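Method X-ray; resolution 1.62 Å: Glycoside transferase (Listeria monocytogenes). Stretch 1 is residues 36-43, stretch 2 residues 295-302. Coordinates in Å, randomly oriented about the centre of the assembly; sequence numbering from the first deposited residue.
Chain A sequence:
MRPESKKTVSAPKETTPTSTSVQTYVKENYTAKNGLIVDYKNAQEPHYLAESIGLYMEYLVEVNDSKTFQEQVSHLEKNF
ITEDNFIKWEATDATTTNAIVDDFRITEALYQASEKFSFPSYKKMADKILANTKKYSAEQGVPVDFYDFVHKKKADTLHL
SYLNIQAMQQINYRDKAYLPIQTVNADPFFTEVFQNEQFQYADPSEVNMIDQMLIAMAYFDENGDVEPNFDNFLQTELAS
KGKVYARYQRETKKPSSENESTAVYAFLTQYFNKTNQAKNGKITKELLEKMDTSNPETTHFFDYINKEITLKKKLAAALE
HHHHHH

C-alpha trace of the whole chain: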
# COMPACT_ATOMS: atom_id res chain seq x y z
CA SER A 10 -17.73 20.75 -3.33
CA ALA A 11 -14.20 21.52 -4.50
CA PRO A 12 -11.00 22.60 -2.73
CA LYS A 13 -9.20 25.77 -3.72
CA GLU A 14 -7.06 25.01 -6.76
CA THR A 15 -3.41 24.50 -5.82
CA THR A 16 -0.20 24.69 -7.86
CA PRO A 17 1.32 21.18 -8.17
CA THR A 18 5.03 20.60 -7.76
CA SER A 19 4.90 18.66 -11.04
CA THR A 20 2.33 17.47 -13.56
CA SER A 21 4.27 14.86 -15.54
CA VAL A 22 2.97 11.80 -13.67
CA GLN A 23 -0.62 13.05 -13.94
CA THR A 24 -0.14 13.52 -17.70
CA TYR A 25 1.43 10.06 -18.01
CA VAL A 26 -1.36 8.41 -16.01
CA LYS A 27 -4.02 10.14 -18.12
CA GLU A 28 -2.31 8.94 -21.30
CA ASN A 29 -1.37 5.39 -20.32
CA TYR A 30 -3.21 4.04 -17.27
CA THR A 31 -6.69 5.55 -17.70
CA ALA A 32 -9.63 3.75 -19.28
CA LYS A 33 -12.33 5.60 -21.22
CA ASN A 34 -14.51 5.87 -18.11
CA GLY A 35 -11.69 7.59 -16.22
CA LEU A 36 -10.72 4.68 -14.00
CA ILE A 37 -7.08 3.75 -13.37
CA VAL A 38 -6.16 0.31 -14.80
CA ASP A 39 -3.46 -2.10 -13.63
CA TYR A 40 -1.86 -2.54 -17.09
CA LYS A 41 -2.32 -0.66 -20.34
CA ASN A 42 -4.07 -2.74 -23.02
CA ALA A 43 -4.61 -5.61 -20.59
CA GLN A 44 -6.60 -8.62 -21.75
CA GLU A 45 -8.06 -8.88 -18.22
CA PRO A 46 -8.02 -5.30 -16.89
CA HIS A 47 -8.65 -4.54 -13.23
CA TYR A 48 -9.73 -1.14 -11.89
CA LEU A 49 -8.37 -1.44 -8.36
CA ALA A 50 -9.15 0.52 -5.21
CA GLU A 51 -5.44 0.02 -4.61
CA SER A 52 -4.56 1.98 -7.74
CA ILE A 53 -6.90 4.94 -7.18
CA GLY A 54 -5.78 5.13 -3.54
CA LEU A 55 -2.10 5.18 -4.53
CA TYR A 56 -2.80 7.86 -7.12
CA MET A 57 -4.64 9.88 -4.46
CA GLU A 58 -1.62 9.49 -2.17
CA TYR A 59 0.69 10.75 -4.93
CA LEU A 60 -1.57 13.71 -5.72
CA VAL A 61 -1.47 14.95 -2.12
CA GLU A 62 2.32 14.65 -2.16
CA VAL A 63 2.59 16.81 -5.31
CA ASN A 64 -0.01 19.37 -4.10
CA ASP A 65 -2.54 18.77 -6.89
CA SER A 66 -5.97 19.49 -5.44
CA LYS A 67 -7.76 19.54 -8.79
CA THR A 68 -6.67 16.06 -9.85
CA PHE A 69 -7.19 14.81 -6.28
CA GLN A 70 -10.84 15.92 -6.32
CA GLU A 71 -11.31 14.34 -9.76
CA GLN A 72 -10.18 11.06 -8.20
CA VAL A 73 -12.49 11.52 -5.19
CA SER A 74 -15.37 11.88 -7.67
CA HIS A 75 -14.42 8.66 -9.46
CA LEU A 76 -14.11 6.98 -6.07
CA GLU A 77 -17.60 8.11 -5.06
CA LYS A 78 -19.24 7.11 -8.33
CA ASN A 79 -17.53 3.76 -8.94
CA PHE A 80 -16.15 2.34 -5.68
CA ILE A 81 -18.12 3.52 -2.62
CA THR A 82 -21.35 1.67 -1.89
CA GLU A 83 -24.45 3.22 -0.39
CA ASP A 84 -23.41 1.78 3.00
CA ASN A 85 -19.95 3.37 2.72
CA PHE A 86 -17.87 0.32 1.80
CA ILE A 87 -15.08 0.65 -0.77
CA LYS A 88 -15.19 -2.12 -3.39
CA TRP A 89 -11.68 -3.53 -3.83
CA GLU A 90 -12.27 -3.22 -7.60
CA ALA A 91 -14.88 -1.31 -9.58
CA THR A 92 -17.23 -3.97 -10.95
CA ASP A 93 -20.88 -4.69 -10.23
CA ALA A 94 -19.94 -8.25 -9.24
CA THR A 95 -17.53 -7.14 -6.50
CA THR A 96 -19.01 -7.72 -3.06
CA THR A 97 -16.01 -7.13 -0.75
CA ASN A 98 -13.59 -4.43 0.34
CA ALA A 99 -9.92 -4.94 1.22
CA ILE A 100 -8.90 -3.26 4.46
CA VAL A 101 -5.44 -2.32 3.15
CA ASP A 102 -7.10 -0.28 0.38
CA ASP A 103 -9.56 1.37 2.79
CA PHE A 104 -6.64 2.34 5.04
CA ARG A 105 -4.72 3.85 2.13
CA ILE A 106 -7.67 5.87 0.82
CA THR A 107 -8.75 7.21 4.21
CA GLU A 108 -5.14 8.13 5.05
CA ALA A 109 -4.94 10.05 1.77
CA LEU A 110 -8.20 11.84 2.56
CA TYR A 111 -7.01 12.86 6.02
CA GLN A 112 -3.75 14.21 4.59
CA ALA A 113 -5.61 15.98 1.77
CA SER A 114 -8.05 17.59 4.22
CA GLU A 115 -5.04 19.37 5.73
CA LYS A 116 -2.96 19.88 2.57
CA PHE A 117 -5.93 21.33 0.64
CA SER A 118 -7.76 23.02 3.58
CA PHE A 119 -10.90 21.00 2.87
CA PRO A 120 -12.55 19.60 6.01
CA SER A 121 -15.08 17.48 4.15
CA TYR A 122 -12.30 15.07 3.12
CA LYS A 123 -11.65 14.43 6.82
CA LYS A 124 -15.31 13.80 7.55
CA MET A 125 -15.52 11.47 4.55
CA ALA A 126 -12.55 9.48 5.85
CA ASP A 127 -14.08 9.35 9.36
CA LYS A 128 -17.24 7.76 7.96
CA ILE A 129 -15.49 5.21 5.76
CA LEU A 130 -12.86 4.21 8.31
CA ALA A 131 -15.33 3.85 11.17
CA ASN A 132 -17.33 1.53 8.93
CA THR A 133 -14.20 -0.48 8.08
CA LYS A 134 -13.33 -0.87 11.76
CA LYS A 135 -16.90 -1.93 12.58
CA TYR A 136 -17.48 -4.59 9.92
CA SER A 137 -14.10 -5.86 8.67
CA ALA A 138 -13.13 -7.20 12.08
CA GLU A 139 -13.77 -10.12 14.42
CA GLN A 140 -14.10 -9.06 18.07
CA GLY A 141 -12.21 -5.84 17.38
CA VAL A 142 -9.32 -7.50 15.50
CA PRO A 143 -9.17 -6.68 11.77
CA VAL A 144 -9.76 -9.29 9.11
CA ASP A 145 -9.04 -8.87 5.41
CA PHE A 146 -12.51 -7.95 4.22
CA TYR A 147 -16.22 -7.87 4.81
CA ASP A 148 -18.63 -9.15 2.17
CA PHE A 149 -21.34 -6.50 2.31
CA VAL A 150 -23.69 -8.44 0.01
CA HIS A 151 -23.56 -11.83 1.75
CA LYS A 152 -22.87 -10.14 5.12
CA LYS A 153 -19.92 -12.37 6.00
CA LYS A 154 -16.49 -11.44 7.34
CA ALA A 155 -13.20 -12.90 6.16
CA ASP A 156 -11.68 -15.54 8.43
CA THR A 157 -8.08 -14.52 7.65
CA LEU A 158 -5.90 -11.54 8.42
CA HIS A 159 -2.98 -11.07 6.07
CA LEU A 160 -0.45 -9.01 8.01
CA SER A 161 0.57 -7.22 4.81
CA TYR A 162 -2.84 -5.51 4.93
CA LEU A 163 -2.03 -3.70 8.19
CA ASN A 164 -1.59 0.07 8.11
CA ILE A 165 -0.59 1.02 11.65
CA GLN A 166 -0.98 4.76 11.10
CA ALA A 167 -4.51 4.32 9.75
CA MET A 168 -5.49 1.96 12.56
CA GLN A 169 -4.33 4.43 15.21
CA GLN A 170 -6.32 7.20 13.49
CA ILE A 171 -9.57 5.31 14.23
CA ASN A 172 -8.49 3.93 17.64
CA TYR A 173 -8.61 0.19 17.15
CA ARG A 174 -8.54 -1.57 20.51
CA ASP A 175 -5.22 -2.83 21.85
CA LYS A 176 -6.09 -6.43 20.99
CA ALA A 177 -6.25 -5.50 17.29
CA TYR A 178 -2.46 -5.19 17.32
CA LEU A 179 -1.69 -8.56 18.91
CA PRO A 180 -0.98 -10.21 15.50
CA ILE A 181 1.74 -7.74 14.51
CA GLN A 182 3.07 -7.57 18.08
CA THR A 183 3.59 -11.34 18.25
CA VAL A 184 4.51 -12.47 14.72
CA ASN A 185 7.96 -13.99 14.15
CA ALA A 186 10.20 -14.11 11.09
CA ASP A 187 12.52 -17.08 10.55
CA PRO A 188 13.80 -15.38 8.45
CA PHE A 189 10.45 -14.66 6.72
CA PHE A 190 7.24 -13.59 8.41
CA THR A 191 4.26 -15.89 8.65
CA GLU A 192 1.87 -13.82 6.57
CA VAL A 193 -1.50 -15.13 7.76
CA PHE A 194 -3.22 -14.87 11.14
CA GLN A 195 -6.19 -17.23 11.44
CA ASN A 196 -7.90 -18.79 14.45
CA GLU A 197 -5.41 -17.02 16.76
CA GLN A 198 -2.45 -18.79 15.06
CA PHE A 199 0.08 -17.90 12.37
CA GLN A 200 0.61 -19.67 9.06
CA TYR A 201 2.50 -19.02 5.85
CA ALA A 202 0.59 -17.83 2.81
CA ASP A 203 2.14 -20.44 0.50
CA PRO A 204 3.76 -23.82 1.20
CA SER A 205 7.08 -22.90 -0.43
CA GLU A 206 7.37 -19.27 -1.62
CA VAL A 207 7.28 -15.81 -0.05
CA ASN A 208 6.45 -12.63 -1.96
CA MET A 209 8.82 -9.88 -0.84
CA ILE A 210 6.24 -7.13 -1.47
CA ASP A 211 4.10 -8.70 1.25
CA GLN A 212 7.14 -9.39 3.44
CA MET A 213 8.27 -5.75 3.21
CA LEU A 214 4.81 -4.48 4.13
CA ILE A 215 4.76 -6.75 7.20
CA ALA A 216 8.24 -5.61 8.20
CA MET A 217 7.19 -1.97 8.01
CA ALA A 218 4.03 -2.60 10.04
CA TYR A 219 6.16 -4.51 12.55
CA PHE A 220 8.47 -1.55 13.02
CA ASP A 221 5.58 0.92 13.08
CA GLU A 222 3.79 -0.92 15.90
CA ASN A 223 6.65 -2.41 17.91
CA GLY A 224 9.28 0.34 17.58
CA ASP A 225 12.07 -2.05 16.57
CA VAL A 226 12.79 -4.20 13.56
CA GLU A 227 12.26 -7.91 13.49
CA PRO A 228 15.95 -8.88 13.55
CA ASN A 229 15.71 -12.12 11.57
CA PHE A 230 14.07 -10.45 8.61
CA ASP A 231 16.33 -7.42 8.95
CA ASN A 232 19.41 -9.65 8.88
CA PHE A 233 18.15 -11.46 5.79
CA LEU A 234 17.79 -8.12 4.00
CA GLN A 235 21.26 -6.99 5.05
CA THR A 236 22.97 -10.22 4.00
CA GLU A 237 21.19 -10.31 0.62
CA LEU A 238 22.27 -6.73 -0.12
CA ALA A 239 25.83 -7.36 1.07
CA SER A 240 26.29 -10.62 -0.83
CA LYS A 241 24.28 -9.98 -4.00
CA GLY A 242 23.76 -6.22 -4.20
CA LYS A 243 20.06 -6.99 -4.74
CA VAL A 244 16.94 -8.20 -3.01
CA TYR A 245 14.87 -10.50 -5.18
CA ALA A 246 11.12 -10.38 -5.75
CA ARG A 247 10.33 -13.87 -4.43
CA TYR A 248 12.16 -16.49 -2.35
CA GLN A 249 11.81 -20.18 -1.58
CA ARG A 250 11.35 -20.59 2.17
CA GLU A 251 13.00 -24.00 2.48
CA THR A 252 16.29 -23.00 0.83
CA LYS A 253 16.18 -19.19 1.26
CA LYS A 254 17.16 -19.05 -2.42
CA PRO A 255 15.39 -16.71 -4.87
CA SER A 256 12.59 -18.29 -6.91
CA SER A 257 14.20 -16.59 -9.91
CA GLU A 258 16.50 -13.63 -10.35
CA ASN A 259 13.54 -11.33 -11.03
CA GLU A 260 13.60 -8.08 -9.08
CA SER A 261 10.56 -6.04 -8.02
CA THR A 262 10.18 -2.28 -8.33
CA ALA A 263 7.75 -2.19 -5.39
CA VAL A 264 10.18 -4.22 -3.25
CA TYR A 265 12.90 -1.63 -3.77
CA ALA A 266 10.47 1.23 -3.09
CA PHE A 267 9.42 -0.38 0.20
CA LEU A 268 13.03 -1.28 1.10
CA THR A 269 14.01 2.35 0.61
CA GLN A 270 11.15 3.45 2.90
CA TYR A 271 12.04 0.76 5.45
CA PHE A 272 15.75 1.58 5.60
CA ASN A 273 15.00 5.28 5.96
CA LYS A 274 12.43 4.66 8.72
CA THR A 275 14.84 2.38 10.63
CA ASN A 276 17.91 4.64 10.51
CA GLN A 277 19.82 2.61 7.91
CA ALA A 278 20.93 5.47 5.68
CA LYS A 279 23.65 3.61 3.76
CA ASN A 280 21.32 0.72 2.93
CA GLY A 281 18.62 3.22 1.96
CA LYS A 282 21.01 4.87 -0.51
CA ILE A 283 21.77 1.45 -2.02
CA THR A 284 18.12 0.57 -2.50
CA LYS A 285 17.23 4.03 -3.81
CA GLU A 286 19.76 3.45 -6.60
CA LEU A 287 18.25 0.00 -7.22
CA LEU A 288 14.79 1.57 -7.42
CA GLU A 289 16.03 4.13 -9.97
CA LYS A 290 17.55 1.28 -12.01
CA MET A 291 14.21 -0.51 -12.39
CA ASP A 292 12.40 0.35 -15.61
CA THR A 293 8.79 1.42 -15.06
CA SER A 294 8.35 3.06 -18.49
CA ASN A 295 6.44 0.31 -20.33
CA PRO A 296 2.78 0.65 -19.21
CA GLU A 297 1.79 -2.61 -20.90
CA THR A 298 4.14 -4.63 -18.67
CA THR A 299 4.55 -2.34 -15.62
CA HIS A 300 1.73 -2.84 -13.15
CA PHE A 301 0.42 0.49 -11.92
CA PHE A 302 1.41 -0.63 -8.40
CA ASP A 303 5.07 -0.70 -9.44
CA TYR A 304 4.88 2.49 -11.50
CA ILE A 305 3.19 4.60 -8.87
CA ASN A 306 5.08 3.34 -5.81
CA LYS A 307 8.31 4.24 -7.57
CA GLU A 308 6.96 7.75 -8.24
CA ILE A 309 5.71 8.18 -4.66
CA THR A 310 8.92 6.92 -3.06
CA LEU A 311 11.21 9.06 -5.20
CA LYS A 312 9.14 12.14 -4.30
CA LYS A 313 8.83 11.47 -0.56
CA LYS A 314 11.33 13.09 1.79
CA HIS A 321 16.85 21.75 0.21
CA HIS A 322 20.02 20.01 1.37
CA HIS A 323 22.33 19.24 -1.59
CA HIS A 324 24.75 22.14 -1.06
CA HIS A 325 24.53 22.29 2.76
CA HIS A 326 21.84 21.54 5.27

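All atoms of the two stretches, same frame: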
# COMPACT_ATOMS: atom_id res chain seq x y z
N LEU A 36 -11.27 5.46 -15.09
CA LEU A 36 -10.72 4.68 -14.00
C LEU A 36 -9.29 4.28 -14.31
O LEU A 36 -8.91 4.12 -15.48
CB LEU A 36 -11.57 3.44 -13.72
CG LEU A 36 -13.02 3.78 -13.32
CD1 LEU A 36 -13.73 2.57 -12.73
CD2 LEU A 36 -13.03 4.93 -12.34
N ILE A 37 -8.49 4.13 -13.25
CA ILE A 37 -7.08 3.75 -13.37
C ILE A 37 -6.98 2.23 -13.47
O ILE A 37 -7.50 1.51 -12.61
CB ILE A 37 -6.28 4.29 -12.18
CG1 ILE A 37 -6.57 5.78 -11.95
CG2 ILE A 37 -4.77 4.02 -12.36
CD1 ILE A 37 -6.31 6.66 -13.14
N VAL A 38 -6.28 1.74 -14.51
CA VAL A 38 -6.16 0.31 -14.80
C VAL A 38 -4.80 -0.20 -14.34
O VAL A 38 -3.84 0.57 -14.18
CB VAL A 38 -6.39 0.05 -16.30
CG1 VAL A 38 -5.17 0.47 -17.10
CG2 VAL A 38 -6.75 -1.41 -16.55
N ASP A 39 -4.70 -1.52 -14.13
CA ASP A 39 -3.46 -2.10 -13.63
C ASP A 39 -2.39 -2.18 -14.72
O ASP A 39 -1.21 -1.95 -14.43
CB ASP A 39 -3.71 -3.47 -12.98
CG ASP A 39 -4.47 -4.47 -13.88
OD1 ASP A 39 -5.08 -4.09 -14.89
OD2 ASP A 39 -4.45 -5.67 -13.52
N TYR A 40 -2.77 -2.54 -15.95
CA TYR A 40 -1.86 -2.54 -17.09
C TYR A 40 -2.55 -1.91 -18.28
O TYR A 40 -3.74 -2.14 -18.50
CB TYR A 40 -1.43 -3.96 -17.49
CG TYR A 40 -0.73 -4.80 -16.44
CD1 TYR A 40 0.65 -4.77 -16.29
CD2 TYR A 40 -1.46 -5.64 -15.62
CE1 TYR A 40 1.27 -5.58 -15.35
CE2 TYR A 40 -0.86 -6.44 -14.69
CZ TYR A 40 0.51 -6.40 -14.54
OH TYR A 40 1.10 -7.21 -13.60
N LYS A 41 -1.78 -1.18 -19.09
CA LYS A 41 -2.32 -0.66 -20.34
C LYS A 41 -2.58 -1.81 -21.31
O LYS A 41 -1.76 -2.72 -21.44
CB LYS A 41 -1.34 0.35 -20.95
CG LYS A 41 -1.90 1.13 -22.15
CD LYS A 41 -0.79 2.01 -22.74
CE LYS A 41 -1.34 3.05 -23.72
NZ LYS A 41 -0.24 3.88 -24.29
N ASN A 42 -3.72 -1.75 -22.00
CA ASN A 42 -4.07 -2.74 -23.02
C ASN A 42 -4.09 -4.16 -22.44
O ASN A 42 -3.69 -5.12 -23.09
CB ASN A 42 -3.12 -2.67 -24.22
CG ASN A 42 -3.19 -1.34 -24.95
OD1 ASN A 42 -4.25 -0.72 -25.03
ND2 ASN A 42 -2.05 -0.89 -25.48
N ALA A 43 -4.56 -4.29 -21.20
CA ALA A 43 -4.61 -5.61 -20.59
C ALA A 43 -5.75 -6.42 -21.19
O ALA A 43 -6.82 -5.89 -21.50
CB ALA A 43 -4.80 -5.49 -19.08
N ASN A 295 7.32 1.04 -19.44
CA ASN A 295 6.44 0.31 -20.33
C ASN A 295 5.12 0.08 -19.61
O ASN A 295 5.06 -0.76 -18.71
CB ASN A 295 7.06 -1.02 -20.75
CG ASN A 295 6.18 -1.80 -21.73
OD1 ASN A 295 4.97 -1.64 -21.76
ND2 ASN A 295 6.81 -2.66 -22.52
N PRO A 296 4.04 0.79 -19.97
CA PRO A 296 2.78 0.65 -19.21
C PRO A 296 2.02 -0.62 -19.55
O PRO A 296 1.07 -0.96 -18.83
CB PRO A 296 1.99 1.90 -19.61
CG PRO A 296 2.45 2.17 -21.02
CD PRO A 296 3.91 1.74 -21.08
N GLU A 297 2.41 -1.33 -20.62
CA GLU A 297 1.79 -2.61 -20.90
C GLU A 297 2.30 -3.71 -19.98
O GLU A 297 1.57 -4.66 -19.68
CB GLU A 297 2.00 -3.01 -22.36
CG GLU A 297 1.29 -2.11 -23.35
CD GLU A 297 1.44 -2.59 -24.79
OE1 GLU A 297 2.46 -3.23 -25.11
OE2 GLU A 297 0.53 -2.30 -25.60
N THR A 298 3.55 -3.61 -19.52
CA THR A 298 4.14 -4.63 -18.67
C THR A 298 4.39 -4.18 -17.24
O THR A 298 4.67 -5.04 -16.39
CB THR A 298 5.46 -5.15 -19.26
OG1 THR A 298 6.40 -4.07 -19.35
CG2 THR A 298 5.22 -5.75 -20.64
N THR A 299 4.35 -2.88 -16.97
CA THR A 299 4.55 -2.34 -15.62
C THR A 299 3.19 -2.18 -14.95
O THR A 299 2.42 -1.28 -15.31
CB THR A 299 5.27 -1.00 -15.67
OG1 THR A 299 6.50 -1.16 -16.38
CG2 THR A 299 5.58 -0.49 -14.27
N HIS A 300 2.93 -3.01 -13.96
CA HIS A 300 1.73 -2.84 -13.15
C HIS A 300 1.72 -1.45 -12.54
O HIS A 300 2.76 -0.93 -12.12
CB HIS A 300 1.73 -3.89 -12.05
CG HIS A 300 0.42 -4.09 -11.37
ND1 HIS A 300 -0.17 -3.12 -10.58
CD2 HIS A 300 -0.41 -5.16 -11.34
CE1 HIS A 300 -1.31 -3.58 -10.10
NE2 HIS A 300 -1.48 -4.82 -10.54
N PHE A 301 0.54 -0.82 -12.53
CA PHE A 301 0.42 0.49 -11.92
C PHE A 301 1.02 0.52 -10.51
O PHE A 301 1.64 1.52 -10.11
CB PHE A 301 -1.04 0.92 -11.88
CG PHE A 301 -1.23 2.34 -11.47
CD1 PHE A 301 -0.96 3.37 -12.36
CD2 PHE A 301 -1.63 2.65 -10.17
CE1 PHE A 301 -1.12 4.70 -11.96
CE2 PHE A 301 -1.80 3.95 -9.77
CZ PHE A 301 -1.55 4.98 -10.66
N PHE A 302 0.85 -0.56 -9.75
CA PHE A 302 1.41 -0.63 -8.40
C PHE A 302 2.90 -0.35 -8.39
O PHE A 302 3.40 0.39 -7.54
CB PHE A 302 1.14 -2.00 -7.78
CG PHE A 302 1.44 -2.09 -6.30
CD1 PHE A 302 0.52 -1.64 -5.36
CD2 PHE A 302 2.60 -2.72 -5.85
CE1 PHE A 302 0.77 -1.80 -3.98
CE2 PHE A 302 2.85 -2.86 -4.50
CZ PHE A 302 1.94 -2.41 -3.56
O HOH W 1 -3.93 -6.55 -11.04
O HOH W 2 -0.75 -5.24 -20.87

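Residues 295-302 pack against residues 36-43, far apart in sequence, and together the two stretches bury 535 Å². Neither stretch forms a strand here. The backbones are joined by two direct hydrogen bonds, and side chains fill in around them.

Asn295 does not touch stretch 1. It shapes its own loop instead. Asn295 OD1 accepts from Glu297 N at 2.8 Å, and Asn295 O accepts from Thr299 N at 2.8 Å. These bonds close the turn at Asn295.

Pro296 supplies a backbone carbonyl. Lys41 N donates to Pro296 O at 2.9 Å, with a nearly straight angle of 162°. The proline ring also offers an apolar surface. Lys41 CD lies 3.7 Å from Pro296 CG, so the extended lysine chain packs its methylenes here, while its amino end leads away to a partner elsewhere in the structure.

Glu297 has its CA-to-CB bond pointing away overall, yet its carboxylate returns to stretch 1. Asn42 ND2 donates to Glu297 OE2 at 2.9 Å. Asn42 sits within the type II turn from Tyr40 to Ala43, and its positive phi of 58° suits asparagine. Glu297 CA also makes a CA-H...O contact with Lys41 O, at 3.6 Å. Water 2 bridges the backbones, donating to Lys41 O at 2.8 Å and to Glu297 O at 2.7 Å.

Thr298 and Thr299 point their CB atoms away and contribute little area. Thr298 O lies 3.6 Å from Tyr40 CE1, at the edge of the tyrosine ring. Thr299 OG1 donates to Asn295 O at 2.8 Å, which satisfies its hydroxyl within the loop.

His300 does two jobs. As the N-cap, its ND1 accepts from Phe302 N at 2.9 Å. Its ring meets stretch 1: its edge is directed at the face of Tyr40 in an offset arrangement, with centroids 5.0 Å apart and planes at 76°. Asp39 CB lies over one face of the imidazole, 3.9 Å from its centroid. Water 1 links the same pair, donating to Asp39 OD2 at 2.7 Å and lying 3.0 Å from His300 NE2.

Phe301 begins the helix and is buried. Its N donates to Asp39 O at 2.8 Å. Its CA-to-CB bond points toward stretch 1, and Ile37 CG2 sits 3.6 Å from the ring centroid of Phe301, almost on the ring normal. The flat apolar ring gives the isoleucine methyl a face to pack on, and both residues are buried. Nearby, Val38 O is buried without a polar partner, 3.6 Å from Phe301 CB. Phe302 makes no contact with stretch 1.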